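Local coordinates for capsular polysaccharide biosynthesis protein (Burkholderia pseudomallei, PDB 4BQN) that binds coenzyme A and probably acts as an acetyltransferase in the biosynthesis of the capsular polysaccharide, at residues A18-L23 with M207-A211; P115-G119 with V262-K267; Y120-A126 with Q276-F280; L149-I153 with I244-F249; I153-E157 with L187-R191. The protein carries 1 engineered substitution. One frame throughout, in Å; residues are numbered along the deposited sequence.

Interaction 1 of 5, residues A18-L23 with M207-A211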
# COMPACT_ATOMS: atom_id res chain seq x y z
N ALA A 18 11.00 -3.98 1.00
CA ALA A 18 10.36 -5.04 1.80
C ALA A 18 10.36 -6.36 1.04
O ALA A 18 10.66 -7.41 1.62
CB ALA A 18 8.94 -4.64 2.17
N LEU A 19 10.09 -6.30 -0.26
CA LEU A 19 10.12 -7.49 -1.11
C LEU A 19 11.53 -8.08 -1.20
O LEU A 19 11.69 -9.29 -1.11
CB LEU A 19 9.58 -7.13 -2.50
CG LEU A 19 9.61 -8.25 -3.54
CD1 LEU A 19 8.87 -9.49 -3.09
CD2 LEU A 19 9.00 -7.71 -4.84
N ALA A 20 12.55 -7.24 -1.37
CA ALA A 20 13.93 -7.71 -1.39
C ALA A 20 14.29 -8.42 -0.07
O ALA A 20 14.93 -9.48 -0.08
CB ALA A 20 14.88 -6.56 -1.65
N LYS A 21 13.87 -7.85 1.06
CA LYS A 21 14.13 -8.44 2.36
C LYS A 21 13.48 -9.83 2.44
O LYS A 21 14.09 -10.80 2.92
CB LYS A 21 13.61 -7.52 3.47
CG LYS A 21 14.05 -7.89 4.88
CD LYS A 21 15.49 -7.48 5.18
CE LYS A 21 15.62 -6.00 5.51
NZ LYS A 21 17.04 -5.64 5.77
N MET A 22 12.24 -9.93 1.96
CA MET A 22 11.54 -11.19 2.01
C MET A 22 12.20 -12.23 1.12
O MET A 22 12.46 -13.35 1.56
CB MET A 22 10.06 -10.98 1.63
CG MET A 22 9.17 -12.18 1.88
SD MET A 22 9.11 -12.68 3.60
CE MET A 22 7.99 -11.46 4.29
N LEU A 23 12.50 -11.87 -0.13
CA LEU A 23 13.18 -12.79 -1.05
C LEU A 23 14.52 -13.29 -0.51
O LEU A 23 14.81 -14.49 -0.58
CB LEU A 23 13.37 -12.16 -2.42
CG LEU A 23 12.08 -12.04 -3.25
CD1 LEU A 23 12.32 -11.07 -4.40
CD2 LEU A 23 11.59 -13.40 -3.75
N MET A 207 3.22 -10.10 1.95
CA MET A 207 4.58 -10.00 1.44
C MET A 207 5.14 -11.37 1.07
O MET A 207 5.83 -11.49 0.05
CB MET A 207 5.50 -9.30 2.45
CG MET A 207 5.22 -7.80 2.62
SD MET A 207 5.19 -6.83 1.10
CE MET A 207 6.80 -7.22 0.41
N ARG A 208 4.89 -12.38 1.89
CA ARG A 208 5.32 -13.74 1.54
C ARG A 208 4.66 -14.18 0.25
O ARG A 208 5.31 -14.79 -0.61
CB ARG A 208 5.01 -14.73 2.65
CG ARG A 208 5.87 -14.54 3.89
CD ARG A 208 5.73 -15.73 4.82
NE ARG A 208 4.37 -15.92 5.33
CZ ARG A 208 3.90 -15.41 6.47
NH1 ARG A 208 4.65 -14.60 7.22
NH2 ARG A 208 2.66 -15.68 6.85
N GLU A 209 3.37 -13.90 0.10
CA GLU A 209 2.65 -14.36 -1.08
C GLU A 209 3.22 -13.73 -2.36
O GLU A 209 3.47 -14.44 -3.34
CB GLU A 209 1.14 -14.10 -0.97
CG GLU A 209 0.34 -14.98 -1.92
CD GLU A 209 0.43 -16.46 -1.58
OE1 GLU A 209 0.53 -16.81 -0.37
OE2 GLU A 209 0.41 -17.29 -2.51
N ILE A 210 3.44 -12.42 -2.36
CA ILE A 210 3.97 -11.76 -3.56
C ILE A 210 5.41 -12.22 -3.85
O ILE A 210 5.76 -12.44 -5.01
CB ILE A 210 3.83 -10.21 -3.52
CG1 ILE A 210 4.13 -9.58 -4.87
CG2 ILE A 210 4.69 -9.59 -2.45
CD1 ILE A 210 3.12 -9.91 -5.92
N ALA A 211 6.21 -12.40 -2.80
CA ALA A 211 7.57 -12.92 -2.98
C ALA A 211 7.52 -14.33 -3.61
O ALA A 211 8.31 -14.64 -4.50
CB ALA A 211 8.31 -12.96 -1.65

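Interaction 2 of 5, residues P115-G119 with V262-K267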
# COMPACT_ATOMS: atom_id res chain seq x y z
N PRO A 115 1.89 17.26 4.42
CA PRO A 115 2.13 15.85 4.74
C PRO A 115 1.83 15.59 6.21
O PRO A 115 2.13 16.42 7.08
CB PRO A 115 3.62 15.66 4.45
CG PRO A 115 3.97 16.77 3.51
CD PRO A 115 3.10 17.92 3.92
N HIS A 116 1.22 14.46 6.50
CA HIS A 116 0.93 14.09 7.87
C HIS A 116 2.10 13.27 8.39
O HIS A 116 2.58 12.38 7.67
CB HIS A 116 -0.38 13.29 7.95
CG HIS A 116 -0.86 13.09 9.35
ND1 HIS A 116 -0.26 12.21 10.23
CD2 HIS A 116 -1.86 13.69 10.04
CE1 HIS A 116 -0.88 12.27 11.40
NE2 HIS A 116 -1.86 13.17 11.31
N PRO A 117 2.56 13.54 9.63
CA PRO A 117 3.77 12.83 10.10
C PRO A 117 3.61 11.31 10.12
O PRO A 117 4.60 10.59 10.08
CB PRO A 117 3.98 13.38 11.53
CG PRO A 117 2.80 14.22 11.85
CD PRO A 117 2.12 14.59 10.56
N GLU A 118 2.37 10.84 10.16
CA GLU A 118 2.12 9.41 10.17
C GLU A 118 1.81 8.84 8.78
O GLU A 118 1.71 7.62 8.63
CB GLU A 118 1.02 9.09 11.19
CG GLU A 118 1.43 9.50 12.61
CD GLU A 118 0.28 9.63 13.58
OE1 GLU A 118 -0.90 9.54 13.14
OE2 GLU A 118 0.56 9.81 14.78
N GLY A 119 1.65 9.72 7.79
CA GLY A 119 1.46 9.31 6.39
C GLY A 119 0.02 9.02 5.96
O GLY A 119 -0.24 8.78 4.78
N VAL A 262 0.81 3.91 15.35
CA VAL A 262 1.33 4.91 14.43
C VAL A 262 2.81 5.12 14.74
O VAL A 262 3.17 5.45 15.88
CB VAL A 262 0.51 6.22 14.48
CG1 VAL A 262 -0.77 6.09 13.66
CG2 VAL A 262 0.19 6.62 15.92
N LEU A 263 3.66 4.93 13.74
CA LEU A 263 5.12 5.04 13.92
C LEU A 263 5.58 4.23 15.14
O LEU A 263 6.35 4.71 15.98
CB LEU A 263 5.56 6.51 14.01
CG LEU A 263 5.08 7.43 12.87
CD1 LEU A 263 5.46 8.88 13.15
CD2 LEU A 263 5.58 6.96 11.52
N TYR A 264 5.09 3.00 15.23
CA TYR A 264 5.43 2.02 16.28
C TYR A 264 4.93 2.37 17.68
O TYR A 264 5.31 1.71 18.65
CB TYR A 264 6.94 1.71 16.30
CG TYR A 264 7.38 0.88 15.11
CD1 TYR A 264 7.01 -0.47 14.99
CD2 TYR A 264 8.14 1.45 14.10
CE1 TYR A 264 7.40 -1.22 13.90
CE2 TYR A 264 8.55 0.70 13.00
CZ TYR A 264 8.18 -0.63 12.90
OH TYR A 264 8.58 -1.36 11.80
N LYS A 265 4.09 3.39 17.79
CA LYS A 265 3.49 3.78 19.06
C LYS A 265 1.99 3.49 19.07
O LYS A 265 1.31 3.72 18.08
CB LYS A 265 3.72 5.27 19.35
CG LYS A 265 5.17 5.73 19.26
CD LYS A 265 6.07 5.01 20.25
CE LYS A 265 7.51 5.45 20.10
NZ LYS A 265 8.46 4.54 20.80
N LYS A 266 1.48 2.99 20.19
CA LYS A 266 0.05 2.74 20.30
C LYS A 266 -0.69 4.03 20.66
O LYS A 266 -0.21 4.85 21.46
CB LYS A 266 -0.24 1.64 21.33
CG LYS A 266 0.37 0.28 20.99
CD LYS A 266 -0.15 -0.30 19.68
CE LYS A 266 0.20 -1.77 19.52
NZ LYS A 266 1.66 -2.04 19.42
N LYS A 267 -1.86 4.19 20.06
CA LYS A 267 -2.72 5.34 20.33
C LYS A 267 -4.18 4.87 20.38
O LYS A 267 -4.66 4.21 19.46
CB LYS A 267 -2.53 6.39 19.23
CG LYS A 267 -3.16 7.75 19.50
CD LYS A 267 -2.68 8.78 18.48
CE LYS A 267 -1.19 9.10 18.63
NZ LYS A 267 -0.71 10.16 17.71
O HOH W 1 -2.20 10.34 15.48

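Interaction 3 of 5, residues Y120-A126 with Q276-F280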
# COMPACT_ATOMS: atom_id res chain seq x y z
N TYR A 120 -0.91 8.99 6.91
CA TYR A 120 -2.31 8.64 6.64
C TYR A 120 -3.22 9.54 7.43
O TYR A 120 -2.85 10.01 8.52
CB TYR A 120 -2.60 7.18 7.02
CG TYR A 120 -1.66 6.21 6.37
CD1 TYR A 120 -1.91 5.72 5.10
CD2 TYR A 120 -0.48 5.83 7.02
CE1 TYR A 120 -1.01 4.85 4.49
CE2 TYR A 120 0.42 4.97 6.41
CZ TYR A 120 0.15 4.49 5.15
OH TYR A 120 1.04 3.63 4.58
N VAL A 121 -4.39 9.80 6.88
CA VAL A 121 -5.43 10.55 7.55
C VAL A 121 -6.79 9.90 7.31
O VAL A 121 -6.95 9.08 6.40
CB VAL A 121 -5.49 12.02 7.06
CG1 VAL A 121 -4.19 12.76 7.40
CG2 VAL A 121 -5.78 12.10 5.57
N ASP A 122 -7.75 10.25 8.14
CA ASP A 122 -9.10 9.73 7.97
C ASP A 122 -9.88 10.71 7.11
O ASP A 122 -10.25 11.81 7.55
CB ASP A 122 -9.76 9.45 9.32
CG ASP A 122 -11.04 8.66 9.18
OD1 ASP A 122 -11.96 9.16 8.51
OD2 ASP A 122 -11.09 7.51 9.70
N ALA A 123 -10.09 10.34 5.85
CA ALA A 123 -10.81 11.16 4.89
C ALA A 123 -12.28 11.34 5.24
O ALA A 123 -12.86 12.36 4.86
CB ALA A 123 -10.66 10.60 3.49
N LEU A 124 -12.89 10.39 5.93
CA LEU A 124 -14.28 10.61 6.33
C LEU A 124 -14.36 11.75 7.33
O LEU A 124 -15.27 12.55 7.28
CB LEU A 124 -14.92 9.33 6.87
CG LEU A 124 -16.45 9.44 7.02
CD1 LEU A 124 -17.15 9.69 5.69
CD2 LEU A 124 -16.98 8.18 7.67
N ILE A 125 -13.38 11.82 8.24
CA ILE A 125 -13.27 12.97 9.15
C ILE A 125 -13.14 14.28 8.36
O ILE A 125 -13.77 15.26 8.72
CB ILE A 125 -12.16 12.75 10.19
CG1 ILE A 125 -12.66 11.72 11.19
CG2 ILE A 125 -11.78 14.06 10.90
CD1 ILE A 125 -11.70 11.36 12.30
N ALA A 126 -12.32 14.29 7.31
CA ALA A 126 -12.25 15.48 6.46
C ALA A 126 -13.64 15.91 5.95
O ALA A 126 -13.99 17.08 6.00
CB ALA A 126 -11.29 15.28 5.29
N GLN A 276 -7.26 13.67 14.60
CA GLN A 276 -7.52 13.85 13.17
C GLN A 276 -8.35 15.11 12.92
O GLN A 276 -8.05 15.91 12.03
CB GLN A 276 -8.20 12.62 12.56
CG GLN A 276 -7.30 11.39 12.49
CD GLN A 276 -6.28 11.51 11.38
OE1 GLN A 276 -6.63 11.77 10.23
NE2 GLN A 276 -5.01 11.33 11.72
N PHE A 277 -9.41 15.29 13.71
CA PHE A 277 -10.20 16.52 13.61
C PHE A 277 -9.32 17.75 13.82
O PHE A 277 -9.39 18.70 13.03
CB PHE A 277 -11.37 16.53 14.61
CG PHE A 277 -12.61 15.87 14.09
CD1 PHE A 277 -13.56 16.61 13.37
CD2 PHE A 277 -12.83 14.51 14.28
CE1 PHE A 277 -14.70 16.02 12.87
CE2 PHE A 277 -13.98 13.91 13.79
CZ PHE A 277 -14.91 14.66 13.07
N GLU A 278 -8.48 17.72 14.85
CA GLU A 278 -7.62 18.85 15.16
C GLU A 278 -6.65 19.13 14.01
O GLU A 278 -6.40 20.29 13.67
CB GLU A 278 -6.90 18.60 16.48
CG GLU A 278 -7.88 18.61 17.65
CD GLU A 278 -7.41 17.89 18.91
OE1 GLU A 278 -6.26 17.39 18.95
OE2 GLU A 278 -8.20 17.84 19.87
N TRP A 279 -6.15 18.07 13.39
CA TRP A 279 -5.22 18.21 12.28
C TRP A 279 -5.91 18.88 11.08
O TRP A 279 -5.39 19.87 10.55
CB TRP A 279 -4.64 16.84 11.90
CG TRP A 279 -3.51 16.94 10.92
CD1 TRP A 279 -2.18 17.11 11.22
CD2 TRP A 279 -3.60 16.88 9.49
NE1 TRP A 279 -1.44 17.16 10.06
CE2 TRP A 279 -2.28 17.01 8.99
CE3 TRP A 279 -4.66 16.71 8.58
CZ2 TRP A 279 -2.00 17.01 7.62
CZ3 TRP A 279 -4.37 16.70 7.20
CH2 TRP A 279 -3.05 16.86 6.74
N PHE A 280 -7.09 18.40 10.69
CA PHE A 280 -7.80 19.01 9.57
C PHE A 280 -8.22 20.46 9.85
O PHE A 280 -8.22 21.28 8.93
CB PHE A 280 -9.01 18.19 9.17
CG PHE A 280 -8.68 16.93 8.42
CD1 PHE A 280 -8.14 16.99 7.13
CD2 PHE A 280 -8.92 15.68 8.99
CE1 PHE A 280 -7.85 15.82 6.43
CE2 PHE A 280 -8.64 14.52 8.29
CZ PHE A 280 -8.11 14.59 7.01

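Interaction 4 of 5, residues L149-I153 with I244-F249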
# COMPACT_ATOMS: atom_id res chain seq x y z
N LEU A 149 -20.68 1.13 6.24
CA LEU A 149 -19.61 0.45 5.52
C LEU A 149 -19.89 -1.05 5.42
O LEU A 149 -19.63 -1.66 4.38
CB LEU A 149 -18.27 0.70 6.21
CG LEU A 149 -17.82 2.16 6.27
CD1 LEU A 149 -16.55 2.29 7.11
CD2 LEU A 149 -17.61 2.73 4.88
N ARG A 150 -20.44 -1.64 6.48
CA ARG A 150 -20.75 -3.07 6.46
C ARG A 150 -21.80 -3.38 5.39
O ARG A 150 -21.65 -4.34 4.63
CB ARG A 150 -21.20 -3.58 7.83
CG ARG A 150 -21.68 -5.02 7.78
CD ARG A 150 -21.59 -5.61 9.17
NE ARG A 150 -21.81 -7.05 9.16
CZ ARG A 150 -21.45 -7.87 10.14
NH1 ARG A 150 -20.84 -7.41 11.23
NH2 ARG A 150 -21.69 -9.17 10.05
N ILE A 151 -22.85 -2.57 5.33
CA ILE A 151 -23.85 -2.73 4.29
C ILE A 151 -23.21 -2.65 2.90
O ILE A 151 -23.61 -3.37 1.97
CB ILE A 151 -24.99 -1.69 4.45
CG1 ILE A 151 -25.83 -2.04 5.69
CG2 ILE A 151 -25.86 -1.59 3.20
CD1 ILE A 151 -26.69 -0.91 6.21
N ASP A 152 -22.17 -1.82 2.77
CA ASP A 152 -21.52 -1.58 1.49
C ASP A 152 -20.26 -2.42 1.24
O ASP A 152 -19.53 -2.13 0.30
CB ASP A 152 -21.17 -0.09 1.35
CG ASP A 152 -22.40 0.78 1.23
OD1 ASP A 152 -23.49 0.24 0.89
OD2 ASP A 152 -22.30 2.01 1.46
N ILE A 153 -20.00 -3.44 2.06
CA ILE A 153 -18.72 -4.15 1.97
C ILE A 153 -18.45 -4.75 0.58
O ILE A 153 -17.32 -4.67 0.08
CB ILE A 153 -18.53 -5.17 3.11
CG1 ILE A 153 -17.08 -5.62 3.16
CG2 ILE A 153 -19.52 -6.34 2.96
CD1 ILE A 153 -16.73 -6.42 4.39
N ILE A 244 -18.36 -2.47 14.08
CA ILE A 244 -19.39 -3.15 13.27
C ILE A 244 -18.79 -3.67 11.97
O ILE A 244 -18.83 -4.88 11.70
CB ILE A 244 -20.67 -2.31 13.06
CG1 ILE A 244 -21.29 -1.98 14.43
CG2 ILE A 244 -21.67 -3.05 12.17
CD1 ILE A 244 -22.57 -1.17 14.36
N TYR A 245 -18.17 -2.78 11.19
CA TYR A 245 -17.45 -3.18 9.98
C TYR A 245 -16.38 -4.23 10.33
O TYR A 245 -16.21 -5.23 9.62
CB TYR A 245 -16.82 -1.96 9.32
CG TYR A 245 -16.25 -2.24 7.96
CD1 TYR A 245 -17.10 -2.52 6.88
CD2 TYR A 245 -14.89 -2.17 7.71
CE1 TYR A 245 -16.61 -2.76 5.61
CE2 TYR A 245 -14.38 -2.43 6.43
CZ TYR A 245 -15.25 -2.71 5.39
OH TYR A 245 -14.80 -2.95 4.10
N ARG A 246 -15.70 -4.03 11.45
CA ARG A 246 -14.61 -4.92 11.85
C ARG A 246 -15.10 -6.36 12.04
O ARG A 246 -14.33 -7.32 11.89
CB ARG A 246 -13.94 -4.40 13.13
CG ARG A 246 -14.83 -4.43 14.38
CD ARG A 246 -14.19 -3.72 15.57
NE ARG A 246 -12.92 -4.32 15.98
CZ ARG A 246 -12.80 -5.43 16.71
NH1 ARG A 246 -13.88 -6.09 17.14
NH2 ARG A 246 -11.60 -5.89 17.00
N ASP A 247 -16.38 -6.52 12.37
CA ASP A 247 -16.92 -7.85 12.66
C ASP A 247 -17.17 -8.67 11.38
O ASP A 247 -17.52 -9.85 11.47
CB ASP A 247 -18.16 -7.73 13.54
CG ASP A 247 -17.85 -7.11 14.89
OD1 ASP A 247 -16.81 -7.47 15.48
OD2 ASP A 247 -18.62 -6.24 15.35
N CYS A 248 -16.96 -8.06 10.21
CA CYS A 248 -16.97 -8.80 8.93
C CYS A 248 -15.70 -9.62 8.72
O CYS A 248 -15.61 -10.38 7.76
CB CYS A 248 -17.12 -7.83 7.76
SG CYS A 248 -18.67 -6.90 7.79
N PHE A 249 -14.71 -9.45 9.60
CA PHE A 249 -13.37 -10.02 9.42
C PHE A 249 -13.09 -11.03 10.51
O PHE A 249 -13.30 -10.75 11.68
CB PHE A 249 -12.35 -8.88 9.42
CG PHE A 249 -12.58 -7.92 8.29
CD1 PHE A 249 -13.46 -6.85 8.44
CD2 PHE A 249 -11.95 -8.12 7.06
CE1 PHE A 249 -13.70 -5.99 7.38
CE2 PHE A 249 -12.20 -7.26 6.00
CZ PHE A 249 -13.07 -6.18 6.16
O HOH W 2 -20.35 -10.79 11.81

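Interaction 5 of 5, residues I153-E157 with L187-R191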
# COMPACT_ATOMS: atom_id res chain seq x y z
N ILE A 153 -20.00 -3.44 2.06
CA ILE A 153 -18.72 -4.15 1.97
C ILE A 153 -18.45 -4.75 0.58
O ILE A 153 -17.32 -4.67 0.08
CB ILE A 153 -18.53 -5.17 3.11
CG1 ILE A 153 -17.08 -5.62 3.16
CG2 ILE A 153 -19.52 -6.34 2.96
CD1 ILE A 153 -16.73 -6.42 4.39
N ASP A 154 -19.47 -5.31 -0.06
CA ASP A 154 -19.25 -5.92 -1.37
C ASP A 154 -18.91 -4.86 -2.42
O ASP A 154 -18.07 -5.09 -3.29
CB ASP A 154 -20.46 -6.73 -1.83
CG ASP A 154 -20.68 -7.98 -1.00
OD1 ASP A 154 -19.71 -8.49 -0.42
OD2 ASP A 154 -21.83 -8.47 -0.97
N GLU A 155 -19.57 -3.72 -2.34
CA GLU A 155 -19.30 -2.61 -3.27
C GLU A 155 -17.86 -2.13 -3.08
O GLU A 155 -17.14 -1.87 -4.05
CB GLU A 155 -20.28 -1.46 -3.04
CG GLU A 155 -20.00 -0.22 -3.89
CD GLU A 155 -20.97 0.91 -3.64
OE1 GLU A 155 -21.88 0.76 -2.79
OE2 GLU A 155 -20.83 1.95 -4.31
N ILE A 156 -17.45 -1.98 -1.82
CA ILE A 156 -16.09 -1.55 -1.51
C ILE A 156 -15.08 -2.53 -2.11
O ILE A 156 -14.16 -2.12 -2.80
CB ILE A 156 -15.89 -1.40 0.00
CG1 ILE A 156 -16.73 -0.23 0.53
CG2 ILE A 156 -14.41 -1.18 0.32
CD1 ILE A 156 -16.95 -0.26 2.04
N GLU A 157 -15.27 -3.83 -1.84
CA GLU A 157 -14.33 -4.85 -2.31
C GLU A 157 -14.28 -4.91 -3.83
O GLU A 157 -13.20 -5.05 -4.40
CB GLU A 157 -14.65 -6.21 -1.74
CG GLU A 157 -14.32 -6.27 -0.27
CD GLU A 157 -14.53 -7.63 0.35
OE1 GLU A 157 -15.00 -8.55 -0.35
OE2 GLU A 157 -14.24 -7.77 1.55
N LEU A 187 -8.49 -10.78 -2.83
CA LEU A 187 -9.94 -10.79 -2.70
C LEU A 187 -10.39 -12.04 -1.94
O LEU A 187 -11.28 -11.96 -1.10
CB LEU A 187 -10.61 -10.71 -4.06
CG LEU A 187 -12.15 -10.74 -4.04
CD1 LEU A 187 -12.75 -9.54 -3.31
CD2 LEU A 187 -12.73 -10.89 -5.44
N ALA A 188 -9.79 -13.18 -2.27
CA ALA A 188 -10.24 -14.44 -1.70
C ALA A 188 -9.90 -14.58 -0.22
O ALA A 188 -10.60 -15.28 0.50
CB ALA A 188 -9.68 -15.62 -2.49
N ASN A 189 -8.86 -13.89 0.23
CA ASN A 189 -8.38 -14.07 1.60
C ASN A 189 -8.59 -12.90 2.54
O ASN A 189 -8.34 -13.05 3.73
CB ASN A 189 -6.89 -14.43 1.59
CG ASN A 189 -6.63 -15.80 1.03
OD1 ASN A 189 -6.64 -16.78 1.77
ND2 ASN A 189 -6.44 -15.88 -0.28
N CYS A 190 -9.02 -11.75 2.02
CA CYS A 190 -8.97 -10.52 2.81
C CYS A 190 -9.83 -10.56 4.08
O CYS A 190 -9.46 -9.96 5.09
CB CYS A 190 -9.32 -9.29 1.95
SG CYS A 190 -10.98 -9.25 1.27
N ARG A 191 -10.95 -11.29 4.05
CA ARG A 191 -11.81 -11.33 5.23
C ARG A 191 -11.36 -12.35 6.25
O ARG A 191 -11.77 -12.28 7.42
CB ARG A 191 -13.26 -11.54 4.84
CG ARG A 191 -13.78 -10.43 3.94
CD ARG A 191 -15.28 -10.32 3.96
NE ARG A 191 -15.77 -9.67 2.75
CZ ARG A 191 -17.05 -9.58 2.41
NH1 ARG A 191 -17.98 -10.09 3.21
NH2 ARG A 191 -17.39 -8.98 1.28
O HOH W 3 -20.58 -9.96 1.81
O HOH W 4 -14.05 -11.20 -0.10

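Interaction 1 of 5, residues A18-L23 with M207-A211
Helix 15-24 follows the first strand, 6-11, of the parallel sheet, and here A18, L19, M22 and L23 on one of its faces meet M207, R208 and A211 of helix 204-217. The short segments cross steeply, at -76°, with their axes 9.4 Å apart. A211 is central: its small CB lies among L19, M22 and L23 and takes contacts from all three side chains. L19 extends its CG anti to the backbone N (chi1 177°), which carries CD1 across to A211 CB at 3.8 Å. L23 comes alongside, its CD2 lying 3.6 Å from A211 O. M207 answers from the other helix. Its chain folds back at chi2 and chi3, and CE settles on the backbone beside A18, 3.5 Å from L19 N and 3.8 Å from A18 CB; a flexible, unbranched thioether suits this bent path. In the conformer given, one of two, M22 CG meets A211 CB at 3.7 Å and its bent end crosses M207 and R208 obliquely. No hydrogen bond crosses the contact. F227 touches both M22 and A211, while L19 also rests on V10 of strand 6-11. This is steep apolar helix-helix packing at the flank of the parallel sheet of an alpha/beta fold.

Interaction 2 of 5, residues P115-G119 with V262-K267
E118 reaches across to K267 while V262 lies against its carboxylate, beside the salt bridge, and these three side chains define the contact. A first torsion with CG anti to the carbonyl carbon (chi1 -61°) and an extended chain lay the E118 carboxylate against the branched end of V262. One methyl serves each oxygen: V262 CG1 is 3.5 Å from E118 OE1 and V262 CG2 is 3.4 Å from E118 OE2. A branched, buried valine thus gives the carboxylate an apolar floor, while the long lysine comes obliquely from the same hairpin to meet its polar rim. K267 NZ donates to E118 OE2 at 3.2 Å, on the syn lone pair, completing a salt bridge. Water 1 also bridges the pair: it donates to E118 OE1 at 2.8 Å and accepts from K267 NZ at 2.7 Å. Beside this charged part, L263 lays CD1 against P117 O, 3.6 Å away, at the exposed rim.

The turn 116-119 positions the backbone of E118. E118 N donates to H116 ND1 in the plane of the imidazole (3.0 Å, 162°), and G119, with its positive phi, closes a type I turn from H116. Y272 of helix 269-281 touches E118, V262 and K267 together. Across the contact, V262 and K265 exchange two backbone hydrogen bonds round L263 and Y264, both at positive phi: the tight two-residue type I' turn of a beta hairpin, formed by strands 260-262 and 265-267.

Interaction 3 of 5, residues Y120-A126 with Q276-F280
Q276 sets CG anti to its carbonyl carbon (chi1 -69°) and then bends at chi2, which swings its amide back to the strand at V121 and D122; F280, with nearly the same first torsion, sends its ring into the corner where strand 121-122 becomes helix 123-130. The amide oxygen is used: D122 N donates to Q276 OE1 at 2.8 Å and 161°, approaching from above the carbonyl plane. The F280 ring receives A126 CB over one face, 3.8 Å from its centroid, and lies obliquely against V121 CB; its opposite face takes W279. V121 in turn places CG1 over the six-membered ring of W279. Further along, I125 CG2 sits almost exactly above the F277 ring, 3.5 Å from the centroid. Isoleucine is well shaped for this, since its CD1 branch meanwhile covers Q276 CB at 3.7 Å. D122 also caps helix 123-130, its OD1 accepting from I125 N at 3.0 Å, while its OD2 is held by Y242 and T106. Y120, at the near end, turns its hydroxyl to N200, a residue of the coenzyme A site. A single buried glutamine therefore satisfies a backbone N-H at the helix start, and CH-pi contacts with three aromatic faces supply much of the apolar part of the adhesion.

Interaction 4 of 5, residues L149-I153 with I244-F249
Y245 and C248 form the first shell around L149, R150 and I153. The Y245 ring is brought against the helix end by a first torsion that sets CG anti to the backbone N (chi1 -171°): its CD1 lies 3.5 Å from L149 CB, and R150 N stands at the ring edge. I153 approaches the same ring obliquely with CG1, 3.8 Å from Y245 CE1, and pushes CD1 on to C248 CB at 3.7 Å. Its slim, extended branch fits the groove between tyrosine and cysteine, where F249 is also within touch. R150 is the outer, exposed partner. In the conformer given, its straight chain runs past the thiol, with C248 SG over one guanidinium face and 3.4 Å from R150 NE. R150 NH1 then donates to I244 O, a long, bent bond (3.3 Å, 142°), and water 2 links R150 NH2 to D247 O. As a second conformer of R150 exists, these polar contacts are less certain.

Further out, the D247 N to I244 O bond of the 3-10 turn holds that carbonyl in place as the acceptor, reaching it from the face opposite to R150 NH1. The hydroxyl of Y245 is held by G102 O; F249 CE1 lies over one face of the ring, and the side chain also touches P105. I244 O and water 2 probably steady the arginine's charge at the surface, where the polarisable sulfur may offer a further electron-rich neighbour, while tyrosine and isoleucine supply the water-excluding inner half.

Interaction 5 of 5, residues I153-E157 with L187-R191
R191 threads its guanidinium between E157, D154 and I153, and the inner half of this contact is closely packed. The arginine is extended from CG to NE and grips E157 side-on with two nitrogens: R191 NE donates to E157 OE2 at 2.7 Å, and R191 NH2 to E157 OE1 at 2.9 Å. The grip is skewed, for the carboxylate and guanidinium planes lie 65° apart; OE2 is met on its syn side, whereas OE1 is met from well above its plane. I153 CD1 sits squarely over one face of the guanidinium, 3.7 Å from R191 CZ, so the flat cation is held at its edge by charge and on its face by a methyl. C190 adds its thiol, with SG 3.6 Å from E157 OE2. Glutamate suits this buried place because its extended chain (chi2 -177°) spans the gap from helix 153-167.

D154 and E157 stand three residues apart, nearly one helical turn, and both turn to the same arginine: a salt-bridge network joining the start of helix 153-167 to the segment 187-191. R191 is also backbone-bonded to D250, and C190 O accepts from the Y103 hydroxyl.

The other side is more open to solvent, because D154 and L187 are exposed and waters take part, although the D154 bond itself is short: its OD1 takes R191 NH2 at 2.9 Å, in the guanidinium plane. Water 3 spans D154 OD1 and R191 NH1. Near L187, whose CD1 only brushes E157, water 4 lies 2.8 Å from E157 OE1 and 3.0 Å from L187 O.

From the N terminus, interaction 1 closes the longest span, joining helix 15-24 beside the parallel sheet to helix 204-217. Interactions 2 and 3 begin inside that span but end beyond it, so both cross it, and they also cross each other; they touch through H116 with W279 and V121, and tie the loop 115-119, strand 121-122 and the start of helix 123-130 to the hairpin 260-267 and helix 269-281 that follows. Interactions 4 and 5 start from the same chain piece and share I153, where helix 142-151 passes into helix 153-167. Both lie within the spans of interactions 2 and 3; interaction 5 also falls within interaction 1, whereas interaction 4 crosses it.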